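Local coordinates for glutathione S-transferase (Vibrio parahaemolyticus, PDB 7MIQ), which probably catalyses the conjugation of glutathione to electrophilic substrates, as a glutathione S-transferase of the Gtt2 class, at residues V15-K20 with T166-I171. Sequence-based numbering, arbitrary orientation.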
loop_
_atom_site.group_PDB
_atom_site.type_symbol
_atom_site.label_atom_id
_atom_site.label_comp_id
_atom_site.label_asym_id
_atom_site.label_seq_id
_atom_site.Cartn_x
_atom_site.Cartn_y
_atom_site.Cartn_z
ATOM N N VAL A 15 13.706 -3.639 4.988
ATOM C CA VAL A 15 13.891 -5.087 4.949
ATOM C C VAL A 15 14.939 -5.530 5.961
ATOM O O VAL A 15 14.783 -6.569 6.615
ATOM C CB VAL A 15 14.259 -5.529 3.520
ATOM C CG1 VAL A 15 14.567 -7.029 3.482
ATOM C CG2 VAL A 15 13.134 -5.179 2.556
ATOM N N SER A 16 16.024 -4.757 6.100
ATOM C CA SER A 16 17.107 -5.141 7.004
ATOM C C SER A 16 16.628 -5.228 8.448
ATOM O O SER A 16 16.982 -6.169 9.170
ATOM C CB SER A 16 18.268 -4.147 6.899
ATOM O OG SER A 16 18.933 -4.255 5.655
ATOM N N ILE A 17 15.836 -4.251 8.892
ATOM C CA ILE A 17 15.327 -4.270 10.261
ATOM C C ILE A 17 14.389 -5.455 10.465
ATOM O O ILE A 17 14.451 -6.149 11.488
ATOM C CB ILE A 17 14.632 -2.935 10.581
ATOM C CG1 ILE A 17 15.642 -1.784 10.541
ATOM C CG2 ILE A 17 13.932 -2.996 11.934
ATOM C CD1 ILE A 17 14.979 -0.410 10.549
ATOM N N PHE A 18 13.508 -5.703 9.492
ATOM C CA PHE A 18 12.589 -6.834 9.573
ATOM C C PHE A 18 13.348 -8.152 9.676
ATOM O O PHE A 18 13.015 -9.013 10.499
ATOM C CB PHE A 18 11.676 -6.829 8.346
ATOM C CG PHE A 18 10.504 -7.767 8.442
ATOM C CD1 PHE A 18 10.650 -9.117 8.168
ATOM C CD2 PHE A 18 9.249 -7.288 8.776
ATOM C CE1 PHE A 18 9.565 -9.977 8.243
ATOM C CE2 PHE A 18 8.158 -8.140 8.852
ATOM C CZ PHE A 18 8.316 -9.486 8.588
ATOM N N LEU A 19 14.380 -8.321 8.850
ATOM C CA LEU A 19 15.163 -9.550 8.882
ATOM C C LEU A 19 15.836 -9.738 10.237
ATOM O O LEU A 19 15.873 -10.853 10.770
ATOM C CB LEU A 19 16.194 -9.527 7.755
ATOM C CG LEU A 19 16.779 -10.858 7.291
ATOM C CD1 LEU A 19 15.670 -11.843 6.959
ATOM C CD2 LEU A 19 17.667 -10.625 6.085
ATOM N N LYS A 20 16.354 -8.653 10.822
ATOM C CA LYS A 20 16.953 -8.758 12.149
ATOM C C LYS A 20 15.916 -9.120 13.204
ATOM O O LYS A 20 16.198 -9.921 14.104
ATOM C CB LYS A 20 17.657 -7.453 12.522
ATOM C CG LYS A 20 19.061 -7.311 11.964
ATOM C CD LYS A 20 19.683 -5.986 12.387
ATOM C CE LYS A 20 21.102 -5.846 11.862
ATOM N NZ LYS A 20 21.673 -4.500 12.156
ATOM N N THR A 166 7.833 0.616 9.747
ATOM C CA THR A 166 7.511 1.643 8.763
ATOM C C THR A 166 7.314 3.004 9.420
ATOM O O THR A 166 7.751 4.028 8.882
ATOM C CB THR A 166 6.264 1.220 7.985
ATOM O OG1 THR A 166 6.545 0.004 7.280
ATOM C CG2 THR A 166 5.841 2.297 6.997
ATOM N N GLY A 167 6.665 3.038 10.586
ATOM C CA GLY A 167 6.511 4.304 11.288
ATOM C C GLY A 167 7.840 4.901 11.710
ATOM O O GLY A 167 8.041 6.117 11.635
ATOM N N TYR A 168 8.765 4.050 12.161
ATOM C CA TYR A 168 10.099 4.507 12.544
ATOM C C TYR A 168 10.812 5.168 11.370
ATOM O O TYR A 168 11.390 6.252 11.517
ATOM C CB TYR A 168 10.893 3.317 13.093
ATOM C CG TYR A 168 12.390 3.500 13.260
ATOM C CD1 TYR A 168 12.926 4.006 14.440
ATOM C CD2 TYR A 168 13.270 3.111 12.255
ATOM C CE1 TYR A 168 14.305 4.148 14.599
ATOM C CE2 TYR A 168 14.637 3.247 12.404
ATOM C CZ TYR A 168 15.150 3.764 13.575
ATOM O OH TYR A 168 16.514 3.887 13.709
ATOM N N ILE A 169 10.756 4.545 10.188
ATOM C CA ILE A 169 11.359 5.146 9.000
ATOM C C ILE A 169 10.672 6.465 8.662
ATOM O O ILE A 169 11.332 7.450 8.303
ATOM C CB ILE A 169 11.310 4.160 7.815
ATOM C CG1 ILE A 169 12.162 2.921 8.106
ATOM C CG2 ILE A 169 11.770 4.838 6.523
ATOM C CD1 ILE A 169 13.634 3.223 8.300
ATOM N N PHE A 170 9.341 6.509 8.778
ATOM C CA PHE A 170 8.599 7.739 8.496
ATOM C C PHE A 170 9.019 8.865 9.433
ATOM O O PHE A 170 9.317 9.980 8.987
ATOM C CB PHE A 170 7.090 7.473 8.594
ATOM C CG PHE A 170 6.257 8.713 8.828
ATOM C CD1 PHE A 170 6.307 9.787 7.951
ATOM C CD2 PHE A 170 5.410 8.793 9.925
ATOM C CE1 PHE A 170 5.537 10.923 8.173
ATOM C CE2 PHE A 170 4.640 9.922 10.152
ATOM C CZ PHE A 170 4.702 10.988 9.274
ATOM N N ILE A 171 9.050 8.595 10.740
ATOM C CA ILE A 171 9.442 9.637 11.687
ATOM C C ILE A 171 10.908 10.015 11.493
ATOM O O ILE A 171 11.276 11.187 11.644
ATOM C CB ILE A 171 9.136 9.188 13.131
ATOM C CG1 ILE A 171 7.621 9.105 13.362
ATOM C CG2 ILE A 171 9.781 10.125 14.151
ATOM C CD1 ILE A 171 6.860 10.386 13.018
#
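I17 reaches from helix 10-22 to Y168 and I169 on helix 162-177, and apolar contact through one methyl group carries the whole meeting. Its CD1 lies 4.1 Å from CE2 of Y168, arriving obliquely to the ring, and 4.5 Å from CD1 of I169, where two methyl ends meet more loosely. The extended outer torsion of I17 (chi2 168°) carries CD1 outward from its own helix, and the I17 side chain crosses that of Y168 at about a right angle. The backbones stay well apart: the nearest CA atoms, of I17 and T166, are separated by 9.9 Å.

Two aromatic neighbours and one hydrogen bond hold the tyrosine from outside the two helices. F202 meets its ring edge-to-face and also touches I17, F193 packs with the ring planes about 15° apart, and the OH is hydrogen-bonded to OG of S205. OG1 of T166 is hydrogen-bonded to R14 of helix 10-22, a polar link between the same two helices, and also to H98 of helix 88-114.

Helix 10-22 belongs to the thioredoxin-like N-terminal domain and helix 162-177 to the helical C-terminal domain of the GST fold. With just 71 Å² buried between the segments, this is a small apolar touch across the domain interface, made by dispersion and the burial of the I17 methyl, while the directed bond between the helices lies at T166 and R14.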